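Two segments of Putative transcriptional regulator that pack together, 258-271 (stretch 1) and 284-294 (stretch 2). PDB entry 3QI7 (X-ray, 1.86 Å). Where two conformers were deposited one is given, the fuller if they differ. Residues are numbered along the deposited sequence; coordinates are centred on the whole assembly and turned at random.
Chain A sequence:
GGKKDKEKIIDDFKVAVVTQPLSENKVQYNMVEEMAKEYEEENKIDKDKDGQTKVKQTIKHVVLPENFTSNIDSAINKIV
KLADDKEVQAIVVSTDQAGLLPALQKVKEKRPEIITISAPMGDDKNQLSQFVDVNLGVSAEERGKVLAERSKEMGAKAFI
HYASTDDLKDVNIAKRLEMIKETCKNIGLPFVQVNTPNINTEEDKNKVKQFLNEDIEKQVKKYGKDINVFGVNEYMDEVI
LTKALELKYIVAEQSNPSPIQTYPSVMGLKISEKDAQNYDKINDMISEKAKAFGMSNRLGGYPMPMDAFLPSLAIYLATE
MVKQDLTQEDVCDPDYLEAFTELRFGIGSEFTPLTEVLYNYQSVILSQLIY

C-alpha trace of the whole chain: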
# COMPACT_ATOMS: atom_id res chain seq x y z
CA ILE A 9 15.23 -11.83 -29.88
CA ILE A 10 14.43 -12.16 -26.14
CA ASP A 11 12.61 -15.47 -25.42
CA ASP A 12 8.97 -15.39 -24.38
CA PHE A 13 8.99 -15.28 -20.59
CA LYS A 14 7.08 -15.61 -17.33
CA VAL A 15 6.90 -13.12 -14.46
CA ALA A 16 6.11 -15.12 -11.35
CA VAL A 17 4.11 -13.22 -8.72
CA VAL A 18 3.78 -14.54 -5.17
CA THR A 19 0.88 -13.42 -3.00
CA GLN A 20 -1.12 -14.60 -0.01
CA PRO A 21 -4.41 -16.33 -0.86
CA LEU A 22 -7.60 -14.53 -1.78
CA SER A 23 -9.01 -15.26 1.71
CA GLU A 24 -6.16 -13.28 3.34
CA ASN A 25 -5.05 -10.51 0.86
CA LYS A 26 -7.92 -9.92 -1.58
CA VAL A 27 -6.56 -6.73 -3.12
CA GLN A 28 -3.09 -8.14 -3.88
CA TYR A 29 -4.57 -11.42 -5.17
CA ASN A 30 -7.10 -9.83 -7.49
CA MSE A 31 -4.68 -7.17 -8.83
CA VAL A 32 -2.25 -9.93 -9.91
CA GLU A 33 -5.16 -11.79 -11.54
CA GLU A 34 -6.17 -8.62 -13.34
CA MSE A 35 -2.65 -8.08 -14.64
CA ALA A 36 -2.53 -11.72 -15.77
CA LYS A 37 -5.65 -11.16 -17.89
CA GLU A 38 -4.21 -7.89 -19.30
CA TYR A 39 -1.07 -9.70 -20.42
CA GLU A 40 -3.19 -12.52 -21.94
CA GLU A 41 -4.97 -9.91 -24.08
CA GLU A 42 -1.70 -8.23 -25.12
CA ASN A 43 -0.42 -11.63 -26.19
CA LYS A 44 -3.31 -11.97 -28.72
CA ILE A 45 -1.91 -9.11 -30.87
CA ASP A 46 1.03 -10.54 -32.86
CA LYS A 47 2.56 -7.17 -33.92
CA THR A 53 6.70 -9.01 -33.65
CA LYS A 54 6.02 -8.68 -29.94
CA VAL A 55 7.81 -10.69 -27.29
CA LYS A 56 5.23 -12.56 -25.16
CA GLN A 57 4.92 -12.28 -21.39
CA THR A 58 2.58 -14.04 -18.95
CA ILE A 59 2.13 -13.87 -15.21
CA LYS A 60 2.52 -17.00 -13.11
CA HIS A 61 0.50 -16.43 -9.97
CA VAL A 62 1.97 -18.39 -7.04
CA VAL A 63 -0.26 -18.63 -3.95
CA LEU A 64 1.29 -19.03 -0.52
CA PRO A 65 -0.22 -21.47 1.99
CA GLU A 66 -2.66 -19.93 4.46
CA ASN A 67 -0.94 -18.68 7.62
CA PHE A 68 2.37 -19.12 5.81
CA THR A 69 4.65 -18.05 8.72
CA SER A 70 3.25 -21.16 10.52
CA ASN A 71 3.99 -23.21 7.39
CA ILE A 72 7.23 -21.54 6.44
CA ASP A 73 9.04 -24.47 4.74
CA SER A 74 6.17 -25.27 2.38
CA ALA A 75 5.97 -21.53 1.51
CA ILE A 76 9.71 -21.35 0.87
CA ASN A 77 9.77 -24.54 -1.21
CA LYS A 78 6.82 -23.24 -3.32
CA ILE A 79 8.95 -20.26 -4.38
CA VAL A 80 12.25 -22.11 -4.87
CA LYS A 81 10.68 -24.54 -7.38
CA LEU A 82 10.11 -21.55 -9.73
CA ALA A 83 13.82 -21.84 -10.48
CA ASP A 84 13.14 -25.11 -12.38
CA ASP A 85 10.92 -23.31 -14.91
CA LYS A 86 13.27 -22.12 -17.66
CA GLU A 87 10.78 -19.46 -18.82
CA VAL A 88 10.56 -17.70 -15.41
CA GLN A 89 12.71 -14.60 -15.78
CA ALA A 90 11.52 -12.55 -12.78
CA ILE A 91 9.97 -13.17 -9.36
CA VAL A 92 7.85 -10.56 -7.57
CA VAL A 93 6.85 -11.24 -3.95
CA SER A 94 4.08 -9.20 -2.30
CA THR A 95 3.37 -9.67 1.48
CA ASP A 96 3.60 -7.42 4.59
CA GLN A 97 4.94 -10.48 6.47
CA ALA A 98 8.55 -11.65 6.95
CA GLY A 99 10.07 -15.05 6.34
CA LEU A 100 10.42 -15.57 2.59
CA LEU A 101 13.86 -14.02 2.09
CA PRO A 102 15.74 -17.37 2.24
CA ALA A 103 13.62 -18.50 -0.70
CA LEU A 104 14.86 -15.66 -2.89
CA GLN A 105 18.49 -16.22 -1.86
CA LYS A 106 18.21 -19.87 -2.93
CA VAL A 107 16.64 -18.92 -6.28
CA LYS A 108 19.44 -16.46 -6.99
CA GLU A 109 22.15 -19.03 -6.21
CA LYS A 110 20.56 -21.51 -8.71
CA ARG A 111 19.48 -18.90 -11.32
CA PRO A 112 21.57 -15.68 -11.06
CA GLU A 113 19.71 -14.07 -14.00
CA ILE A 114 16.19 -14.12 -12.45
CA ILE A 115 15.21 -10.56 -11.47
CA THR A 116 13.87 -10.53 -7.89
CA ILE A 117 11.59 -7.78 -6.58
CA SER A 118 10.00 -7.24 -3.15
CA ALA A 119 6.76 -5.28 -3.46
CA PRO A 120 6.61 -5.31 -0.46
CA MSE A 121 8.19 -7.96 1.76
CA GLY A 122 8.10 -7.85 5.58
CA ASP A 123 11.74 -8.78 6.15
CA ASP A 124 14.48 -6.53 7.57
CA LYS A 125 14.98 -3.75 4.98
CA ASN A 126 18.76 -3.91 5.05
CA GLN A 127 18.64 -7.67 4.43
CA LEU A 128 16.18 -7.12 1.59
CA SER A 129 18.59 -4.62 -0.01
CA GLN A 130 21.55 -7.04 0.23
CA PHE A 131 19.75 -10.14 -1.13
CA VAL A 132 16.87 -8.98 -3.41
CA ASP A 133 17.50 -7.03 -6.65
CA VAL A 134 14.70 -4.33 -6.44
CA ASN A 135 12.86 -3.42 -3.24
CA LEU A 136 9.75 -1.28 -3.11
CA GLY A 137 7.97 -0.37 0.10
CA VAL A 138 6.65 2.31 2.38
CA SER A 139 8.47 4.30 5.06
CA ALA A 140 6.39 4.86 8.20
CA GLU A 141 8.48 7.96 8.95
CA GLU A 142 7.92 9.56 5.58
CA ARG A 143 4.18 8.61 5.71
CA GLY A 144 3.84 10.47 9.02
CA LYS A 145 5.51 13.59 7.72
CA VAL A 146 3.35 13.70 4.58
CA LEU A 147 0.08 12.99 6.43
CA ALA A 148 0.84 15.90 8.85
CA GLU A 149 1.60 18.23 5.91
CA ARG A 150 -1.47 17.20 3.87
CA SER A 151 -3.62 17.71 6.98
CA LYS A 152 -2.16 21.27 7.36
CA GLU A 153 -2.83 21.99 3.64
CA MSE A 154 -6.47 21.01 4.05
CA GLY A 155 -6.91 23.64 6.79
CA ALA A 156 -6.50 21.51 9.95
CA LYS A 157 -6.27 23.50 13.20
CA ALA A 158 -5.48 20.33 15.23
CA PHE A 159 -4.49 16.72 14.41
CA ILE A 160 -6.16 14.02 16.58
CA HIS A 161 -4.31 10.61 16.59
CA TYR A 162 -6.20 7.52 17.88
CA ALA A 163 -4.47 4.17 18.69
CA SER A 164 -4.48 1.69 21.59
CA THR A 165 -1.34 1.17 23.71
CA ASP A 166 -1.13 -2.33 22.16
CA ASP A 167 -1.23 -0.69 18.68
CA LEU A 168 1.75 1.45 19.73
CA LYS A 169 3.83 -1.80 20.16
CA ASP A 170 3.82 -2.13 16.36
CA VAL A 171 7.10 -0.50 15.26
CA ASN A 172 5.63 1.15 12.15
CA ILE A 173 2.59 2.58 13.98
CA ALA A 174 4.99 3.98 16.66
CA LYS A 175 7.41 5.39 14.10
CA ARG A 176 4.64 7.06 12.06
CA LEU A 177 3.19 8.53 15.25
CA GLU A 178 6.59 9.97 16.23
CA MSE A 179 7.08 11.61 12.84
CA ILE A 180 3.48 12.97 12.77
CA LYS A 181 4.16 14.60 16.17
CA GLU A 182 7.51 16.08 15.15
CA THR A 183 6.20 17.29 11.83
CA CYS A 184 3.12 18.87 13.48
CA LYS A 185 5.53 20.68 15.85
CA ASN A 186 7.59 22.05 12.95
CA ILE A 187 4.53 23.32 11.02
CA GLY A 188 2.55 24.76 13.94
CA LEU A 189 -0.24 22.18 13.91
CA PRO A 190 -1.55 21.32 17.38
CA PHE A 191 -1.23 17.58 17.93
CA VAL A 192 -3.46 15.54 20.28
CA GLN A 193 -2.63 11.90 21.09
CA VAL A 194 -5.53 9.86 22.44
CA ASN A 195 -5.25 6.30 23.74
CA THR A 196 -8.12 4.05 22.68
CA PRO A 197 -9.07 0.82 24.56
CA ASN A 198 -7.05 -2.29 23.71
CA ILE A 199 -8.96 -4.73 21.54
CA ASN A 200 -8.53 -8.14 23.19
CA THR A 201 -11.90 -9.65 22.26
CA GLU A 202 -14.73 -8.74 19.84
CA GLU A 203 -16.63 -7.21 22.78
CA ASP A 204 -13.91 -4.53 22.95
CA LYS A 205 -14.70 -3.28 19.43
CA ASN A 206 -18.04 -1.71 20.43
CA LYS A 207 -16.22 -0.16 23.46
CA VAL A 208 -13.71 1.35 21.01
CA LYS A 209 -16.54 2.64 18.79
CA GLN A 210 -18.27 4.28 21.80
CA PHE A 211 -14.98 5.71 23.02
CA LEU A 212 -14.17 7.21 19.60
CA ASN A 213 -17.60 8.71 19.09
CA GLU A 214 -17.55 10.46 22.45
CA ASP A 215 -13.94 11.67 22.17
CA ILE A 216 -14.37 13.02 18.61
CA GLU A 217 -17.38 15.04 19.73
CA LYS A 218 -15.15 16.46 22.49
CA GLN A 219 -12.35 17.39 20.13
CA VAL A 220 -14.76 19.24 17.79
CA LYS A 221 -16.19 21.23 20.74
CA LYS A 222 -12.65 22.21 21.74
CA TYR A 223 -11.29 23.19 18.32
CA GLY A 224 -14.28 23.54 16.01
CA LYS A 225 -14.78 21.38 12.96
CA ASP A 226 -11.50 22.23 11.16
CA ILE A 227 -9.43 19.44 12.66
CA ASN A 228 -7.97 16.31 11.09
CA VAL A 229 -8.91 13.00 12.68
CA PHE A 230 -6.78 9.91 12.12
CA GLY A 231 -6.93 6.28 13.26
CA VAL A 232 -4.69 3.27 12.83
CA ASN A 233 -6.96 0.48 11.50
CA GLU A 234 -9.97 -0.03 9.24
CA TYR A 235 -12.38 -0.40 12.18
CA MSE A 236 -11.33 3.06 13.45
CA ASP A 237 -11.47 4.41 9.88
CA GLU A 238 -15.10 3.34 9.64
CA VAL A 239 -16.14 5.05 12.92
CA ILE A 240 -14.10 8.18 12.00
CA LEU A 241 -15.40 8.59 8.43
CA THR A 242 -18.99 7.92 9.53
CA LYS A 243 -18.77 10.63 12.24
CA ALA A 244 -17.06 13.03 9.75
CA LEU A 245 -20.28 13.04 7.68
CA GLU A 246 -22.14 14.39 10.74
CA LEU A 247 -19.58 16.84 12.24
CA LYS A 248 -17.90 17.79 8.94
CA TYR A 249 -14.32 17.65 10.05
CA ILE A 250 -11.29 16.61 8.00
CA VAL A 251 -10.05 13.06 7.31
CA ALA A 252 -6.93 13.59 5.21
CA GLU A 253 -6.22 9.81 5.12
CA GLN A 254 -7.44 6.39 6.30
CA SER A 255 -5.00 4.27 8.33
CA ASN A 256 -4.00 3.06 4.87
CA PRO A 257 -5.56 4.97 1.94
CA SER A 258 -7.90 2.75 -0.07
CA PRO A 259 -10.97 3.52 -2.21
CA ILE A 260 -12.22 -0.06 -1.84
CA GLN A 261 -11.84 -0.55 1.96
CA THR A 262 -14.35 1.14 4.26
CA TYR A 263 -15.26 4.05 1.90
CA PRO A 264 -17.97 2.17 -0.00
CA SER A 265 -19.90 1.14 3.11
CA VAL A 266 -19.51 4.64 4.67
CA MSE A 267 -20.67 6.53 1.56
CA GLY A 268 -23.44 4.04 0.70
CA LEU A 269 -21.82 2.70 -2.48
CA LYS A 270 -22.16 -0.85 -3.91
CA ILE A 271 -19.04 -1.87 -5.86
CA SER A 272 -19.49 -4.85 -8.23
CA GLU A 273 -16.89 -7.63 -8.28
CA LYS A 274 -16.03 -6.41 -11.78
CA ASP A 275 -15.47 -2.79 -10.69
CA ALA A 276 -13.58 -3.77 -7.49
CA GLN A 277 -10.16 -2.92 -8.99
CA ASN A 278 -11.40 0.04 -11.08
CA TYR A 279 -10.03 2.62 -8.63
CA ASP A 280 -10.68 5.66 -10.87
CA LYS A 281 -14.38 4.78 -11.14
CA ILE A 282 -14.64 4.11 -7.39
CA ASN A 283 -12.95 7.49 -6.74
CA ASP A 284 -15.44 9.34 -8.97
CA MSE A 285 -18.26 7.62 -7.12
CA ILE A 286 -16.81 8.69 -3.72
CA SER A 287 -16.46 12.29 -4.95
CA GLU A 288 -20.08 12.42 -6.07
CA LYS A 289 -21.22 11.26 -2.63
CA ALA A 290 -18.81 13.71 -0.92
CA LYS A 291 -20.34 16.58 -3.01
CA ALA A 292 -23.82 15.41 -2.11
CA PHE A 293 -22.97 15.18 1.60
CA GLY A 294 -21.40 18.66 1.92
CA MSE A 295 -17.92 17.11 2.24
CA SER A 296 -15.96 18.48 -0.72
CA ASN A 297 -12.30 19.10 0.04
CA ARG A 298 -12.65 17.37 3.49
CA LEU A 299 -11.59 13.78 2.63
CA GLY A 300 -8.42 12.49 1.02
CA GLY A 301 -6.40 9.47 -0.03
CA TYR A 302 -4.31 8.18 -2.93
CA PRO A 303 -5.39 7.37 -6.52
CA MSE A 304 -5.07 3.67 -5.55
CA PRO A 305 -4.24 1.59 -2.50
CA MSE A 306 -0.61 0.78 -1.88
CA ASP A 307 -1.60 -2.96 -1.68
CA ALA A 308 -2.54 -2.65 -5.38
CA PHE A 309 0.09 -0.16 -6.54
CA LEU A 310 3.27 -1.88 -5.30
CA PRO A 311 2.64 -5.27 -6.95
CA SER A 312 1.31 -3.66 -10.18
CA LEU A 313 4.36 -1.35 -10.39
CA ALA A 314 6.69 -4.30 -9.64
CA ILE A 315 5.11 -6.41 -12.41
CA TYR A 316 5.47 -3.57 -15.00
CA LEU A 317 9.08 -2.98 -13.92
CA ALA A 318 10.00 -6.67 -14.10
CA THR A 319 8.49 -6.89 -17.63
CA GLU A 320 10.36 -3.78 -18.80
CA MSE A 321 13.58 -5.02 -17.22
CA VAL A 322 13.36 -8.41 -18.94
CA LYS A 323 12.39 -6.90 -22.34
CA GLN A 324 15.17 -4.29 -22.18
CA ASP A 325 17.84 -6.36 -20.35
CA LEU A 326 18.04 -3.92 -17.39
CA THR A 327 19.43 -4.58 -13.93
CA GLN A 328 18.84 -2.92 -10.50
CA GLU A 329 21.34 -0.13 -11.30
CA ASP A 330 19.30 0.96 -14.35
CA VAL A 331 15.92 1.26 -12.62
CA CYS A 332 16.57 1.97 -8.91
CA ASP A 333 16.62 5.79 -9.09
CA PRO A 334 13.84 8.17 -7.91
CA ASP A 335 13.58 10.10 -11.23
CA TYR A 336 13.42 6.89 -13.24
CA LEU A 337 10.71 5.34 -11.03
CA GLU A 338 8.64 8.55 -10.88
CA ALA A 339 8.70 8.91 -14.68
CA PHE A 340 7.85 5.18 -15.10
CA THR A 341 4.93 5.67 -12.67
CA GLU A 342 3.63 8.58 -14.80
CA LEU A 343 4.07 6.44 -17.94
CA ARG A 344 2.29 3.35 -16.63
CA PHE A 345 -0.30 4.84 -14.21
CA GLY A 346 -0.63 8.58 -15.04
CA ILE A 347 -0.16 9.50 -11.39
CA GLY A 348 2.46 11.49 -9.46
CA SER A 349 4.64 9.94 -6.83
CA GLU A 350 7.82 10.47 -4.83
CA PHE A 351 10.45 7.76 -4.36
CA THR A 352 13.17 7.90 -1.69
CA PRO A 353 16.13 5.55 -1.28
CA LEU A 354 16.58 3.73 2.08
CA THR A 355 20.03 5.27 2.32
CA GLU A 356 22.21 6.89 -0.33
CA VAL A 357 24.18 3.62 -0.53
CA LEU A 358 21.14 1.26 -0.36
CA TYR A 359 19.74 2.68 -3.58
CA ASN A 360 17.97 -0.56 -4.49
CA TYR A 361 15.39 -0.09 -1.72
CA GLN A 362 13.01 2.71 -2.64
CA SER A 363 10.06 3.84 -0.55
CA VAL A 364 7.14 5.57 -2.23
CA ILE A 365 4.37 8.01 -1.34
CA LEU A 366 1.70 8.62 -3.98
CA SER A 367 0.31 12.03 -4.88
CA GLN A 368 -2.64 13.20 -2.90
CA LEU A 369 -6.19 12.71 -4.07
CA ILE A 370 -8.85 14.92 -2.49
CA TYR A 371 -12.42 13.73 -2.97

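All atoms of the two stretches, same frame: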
# COMPACT_ATOMS: atom_id res chain seq x y z
N SER A 258 -7.30 3.75 0.79
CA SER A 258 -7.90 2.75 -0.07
C SER A 258 -9.34 3.11 -0.45
O SER A 258 -10.19 3.22 0.42
CB SER A 258 -7.89 1.39 0.62
OG SER A 258 -8.57 0.46 -0.21
N PRO A 259 -9.60 3.26 -1.75
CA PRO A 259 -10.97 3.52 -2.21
C PRO A 259 -11.92 2.36 -1.94
O PRO A 259 -13.15 2.57 -1.78
CB PRO A 259 -10.81 3.73 -3.72
CG PRO A 259 -9.37 3.96 -3.95
CD PRO A 259 -8.64 3.25 -2.86
N ILE A 260 -11.38 1.14 -1.94
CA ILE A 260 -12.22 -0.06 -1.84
C ILE A 260 -12.50 -0.50 -0.39
O ILE A 260 -13.56 -1.07 -0.12
CB ILE A 260 -11.63 -1.20 -2.70
CG1 ILE A 260 -12.60 -2.40 -2.77
CG2 ILE A 260 -10.24 -1.63 -2.19
CD1 ILE A 260 -13.98 -2.06 -3.33
N GLN A 261 -11.61 -0.19 0.54
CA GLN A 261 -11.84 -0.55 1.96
C GLN A 261 -12.55 0.56 2.68
O GLN A 261 -12.12 1.73 2.63
CB GLN A 261 -10.51 -0.81 2.68
CG GLN A 261 -9.74 -1.96 2.16
CD GLN A 261 -10.54 -3.25 2.23
OE1 GLN A 261 -10.93 -3.81 1.21
NE2 GLN A 261 -10.83 -3.71 3.46
N THR A 262 -13.65 0.22 3.35
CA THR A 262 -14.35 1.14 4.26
C THR A 262 -15.15 2.25 3.55
O THR A 262 -16.31 2.47 3.88
CB THR A 262 -13.38 1.83 5.30
OG1 THR A 262 -12.55 0.84 5.95
CG2 THR A 262 -14.22 2.60 6.32
N TYR A 263 -14.55 2.95 2.60
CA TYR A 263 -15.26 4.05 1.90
C TYR A 263 -16.63 3.65 1.33
O TYR A 263 -17.64 4.34 1.58
CB TYR A 263 -14.39 4.73 0.82
CG TYR A 263 -13.77 6.03 1.35
CD1 TYR A 263 -14.57 7.15 1.60
CD2 TYR A 263 -12.40 6.13 1.64
CE1 TYR A 263 -14.04 8.33 2.11
CE2 TYR A 263 -11.86 7.33 2.14
CZ TYR A 263 -12.68 8.43 2.37
OH TYR A 263 -12.22 9.65 2.86
N PRO A 264 -16.69 2.52 0.63
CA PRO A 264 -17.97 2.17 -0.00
C PRO A 264 -19.12 1.96 0.97
O PRO A 264 -20.23 2.42 0.72
CB PRO A 264 -17.63 0.90 -0.77
CG PRO A 264 -16.18 1.04 -1.07
CD PRO A 264 -15.61 1.62 0.18
N SER A 265 -18.86 1.29 2.08
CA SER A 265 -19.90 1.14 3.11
C SER A 265 -20.25 2.50 3.75
O SER A 265 -21.41 2.79 4.02
CB SER A 265 -19.42 0.14 4.17
OG SER A 265 -19.85 0.54 5.45
N VAL A 266 -19.26 3.35 3.99
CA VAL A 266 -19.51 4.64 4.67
C VAL A 266 -20.33 5.59 3.79
O VAL A 266 -21.29 6.21 4.26
CB VAL A 266 -18.17 5.27 5.14
CG1 VAL A 266 -18.35 6.75 5.57
CG2 VAL A 266 -17.63 4.43 6.30
N MSE A 267 -20.01 5.62 2.51
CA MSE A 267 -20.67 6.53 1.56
C MSE A 267 -21.95 5.96 0.97
O MSE A 267 -22.66 6.66 0.27
CB MSE A 267 -19.74 6.93 0.44
CG MSE A 267 -18.40 7.49 0.89
SE MSE A 267 -18.47 9.04 2.09
CE MSE A 267 -18.47 10.43 0.69
N GLY A 268 -22.25 4.69 1.25
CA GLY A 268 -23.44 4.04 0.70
C GLY A 268 -23.27 3.64 -0.76
O GLY A 268 -24.17 3.82 -1.55
N LEU A 269 -22.11 3.14 -1.12
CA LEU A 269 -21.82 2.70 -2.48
C LEU A 269 -21.84 1.18 -2.52
O LEU A 269 -21.49 0.53 -1.51
CB LEU A 269 -20.41 3.15 -2.92
CG LEU A 269 -20.19 4.65 -3.03
CD1 LEU A 269 -18.74 4.93 -3.30
CD2 LEU A 269 -21.10 5.20 -4.14
N LYS A 270 -22.21 0.62 -3.67
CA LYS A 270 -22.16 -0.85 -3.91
C LYS A 270 -21.23 -1.11 -5.09
O LYS A 270 -21.59 -0.78 -6.21
CB LYS A 270 -23.57 -1.39 -4.21
N ILE A 271 -20.03 -1.65 -4.82
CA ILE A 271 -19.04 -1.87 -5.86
C ILE A 271 -19.07 -3.33 -6.35
O ILE A 271 -18.81 -4.26 -5.59
CB ILE A 271 -17.63 -1.49 -5.39
CG1 ILE A 271 -17.62 -0.03 -4.91
CG2 ILE A 271 -16.60 -1.70 -6.50
CD1 ILE A 271 -16.28 0.44 -4.52
N ASP A 284 -14.33 8.50 -8.46
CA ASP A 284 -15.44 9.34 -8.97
C ASP A 284 -16.73 9.13 -8.19
O ASP A 284 -17.45 10.08 -7.87
CB ASP A 284 -15.71 9.03 -10.45
CG ASP A 284 -14.59 9.49 -11.38
OD1 ASP A 284 -13.74 10.30 -10.96
OD2 ASP A 284 -14.59 9.10 -12.56
N MSE A 285 -17.05 7.89 -7.88
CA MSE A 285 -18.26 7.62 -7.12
C MSE A 285 -18.18 8.20 -5.70
O MSE A 285 -19.16 8.73 -5.22
CB MSE A 285 -18.59 6.12 -7.08
CG MSE A 285 -19.07 5.57 -8.40
SE MSE A 285 -19.12 3.62 -8.31
CE MSE A 285 -20.76 3.38 -7.36
N ILE A 286 -17.01 8.14 -5.06
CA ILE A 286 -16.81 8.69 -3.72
C ILE A 286 -16.91 10.21 -3.78
O ILE A 286 -17.58 10.81 -2.96
CB ILE A 286 -15.43 8.26 -3.09
CG1 ILE A 286 -15.40 6.74 -2.85
CG2 ILE A 286 -15.20 9.00 -1.75
CD1 ILE A 286 -14.03 6.20 -2.47
N SER A 287 -16.33 10.83 -4.81
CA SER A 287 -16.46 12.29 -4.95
C SER A 287 -17.88 12.76 -5.15
O SER A 287 -18.23 13.82 -4.63
CB SER A 287 -15.57 12.87 -6.03
OG SER A 287 -14.21 12.54 -5.74
N GLU A 288 -18.69 12.02 -5.89
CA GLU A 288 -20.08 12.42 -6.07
C GLU A 288 -20.80 12.40 -4.74
O GLU A 288 -21.58 13.31 -4.42
CB GLU A 288 -20.81 11.52 -7.07
CG GLU A 288 -22.36 11.65 -7.00
N LYS A 289 -20.56 11.35 -3.94
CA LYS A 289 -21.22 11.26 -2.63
C LYS A 289 -20.71 12.39 -1.71
O LYS A 289 -21.50 13.07 -1.05
CB LYS A 289 -21.03 9.89 -2.00
CG LYS A 289 -21.83 8.75 -2.66
CD LYS A 289 -23.32 8.84 -2.39
CE LYS A 289 -24.07 7.67 -3.01
NZ LYS A 289 -25.52 7.77 -2.70
N ALA A 290 -19.39 12.62 -1.70
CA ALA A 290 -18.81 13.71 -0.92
C ALA A 290 -19.44 15.07 -1.26
O ALA A 290 -19.86 15.80 -0.34
CB ALA A 290 -17.24 13.75 -1.06
N LYS A 291 -19.59 15.37 -2.56
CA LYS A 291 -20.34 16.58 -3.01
C LYS A 291 -21.73 16.59 -2.45
O LYS A 291 -22.20 17.60 -1.92
CB LYS A 291 -20.45 16.66 -4.53
CG LYS A 291 -19.21 17.13 -5.25
N ALA A 292 -22.43 15.47 -2.57
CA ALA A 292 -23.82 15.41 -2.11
C ALA A 292 -23.96 15.57 -0.59
O ALA A 292 -25.01 16.01 -0.11
CB ALA A 292 -24.48 14.10 -2.58
N PHE A 293 -22.92 15.21 0.15
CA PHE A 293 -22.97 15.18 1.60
C PHE A 293 -22.32 16.43 2.22
O PHE A 293 -22.10 16.49 3.43
CB PHE A 293 -22.26 13.92 2.16
CG PHE A 293 -22.88 12.59 1.73
CD1 PHE A 293 -24.20 12.50 1.27
CD2 PHE A 293 -22.13 11.42 1.85
CE1 PHE A 293 -24.74 11.27 0.90
CE2 PHE A 293 -22.66 10.19 1.47
CZ PHE A 293 -23.98 10.12 1.00
N GLY A 294 -22.00 17.42 1.41
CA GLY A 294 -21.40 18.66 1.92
C GLY A 294 -19.96 18.45 2.38
O GLY A 294 -19.48 19.15 3.27
O HOH W 1 -25.31 6.98 -0.27
O HOH W 2 -25.31 4.90 -4.27

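A short helical turn and the extended segment after it pack against one flank of a longer helix in a mostly apolar contact, with no direct hydrogen bond between the modelled atoms of the two stretches and two waters linking them at one lysine. The stretches bury 536 Å² between them, both sides summed. The helix beginning at Y263 and the helix 284-292 run in roughly the same direction, their axes 29° apart and 10.5 Å at closest approach. Backbones come nearest where M267 CA lies 6.3 Å from K289 CA; L269 CA is 7.6 Å from M285 CA. Stretch 1 therefore turns back after M267, meeting the earlier turn of the second helix. The reversal occurs at G268, whose positive phi (77°) favours glycine, and L269 N closes it with a 2.7 Å hydrogen bond to P264 O.

I286 and M267 lose the most surface to the opposing stretch, 104 Å² each. The I286 side chain (chi1 m, chi2 t) makes van der Waals contacts, with CD1 3.6 Å from Y263 CB and 4.2 Å from P259 CB, and CG1 3.8 Å from L269 CD1. M267 is a selenomethionine; its CA-to-CB bond points sideways, but an m, m, m conformation carries the methyl end nearer the second helix. There M267 CE lies 3.9 Å from A290 CB, 4.3 Å from I286 CG2 and 4.0 Å from F293 CD2. Beside A290 the methyl also reaches the backbone, with M267 CE 3.4 Å from A290 N; that amide is already hydrogen-bonded within its helix to I286 O at 2.9 Å.

The L269 CA-to-CB bond points toward the helix, and the side chain extends the apolar surface: its CD2 lies 3.7 Å from CE of M285, the other selenomethionine, and 3.9 Å from K289 CG, so the lysine's aliphatic stem contributes to the packing. Farther out, K289 CD passes 3.5 Å from M267 O, and the extended end of the side chain (chi3 and chi4 t) brings NZ to two waters. Water 1 donates to M267 O at 2.7 Å and accepts from K289 NZ at 2.6 Å, bridging the M267 carbonyl to the lysine. Water 2 makes a looser bridge, donating to G268 O at 3.1 Å and accepting a weak bond from K289 NZ at 3.3 Å. F293, just beyond the second helix, presents its ring edge to M267 O, with F293 CE2 3.7 Å from that oxygen.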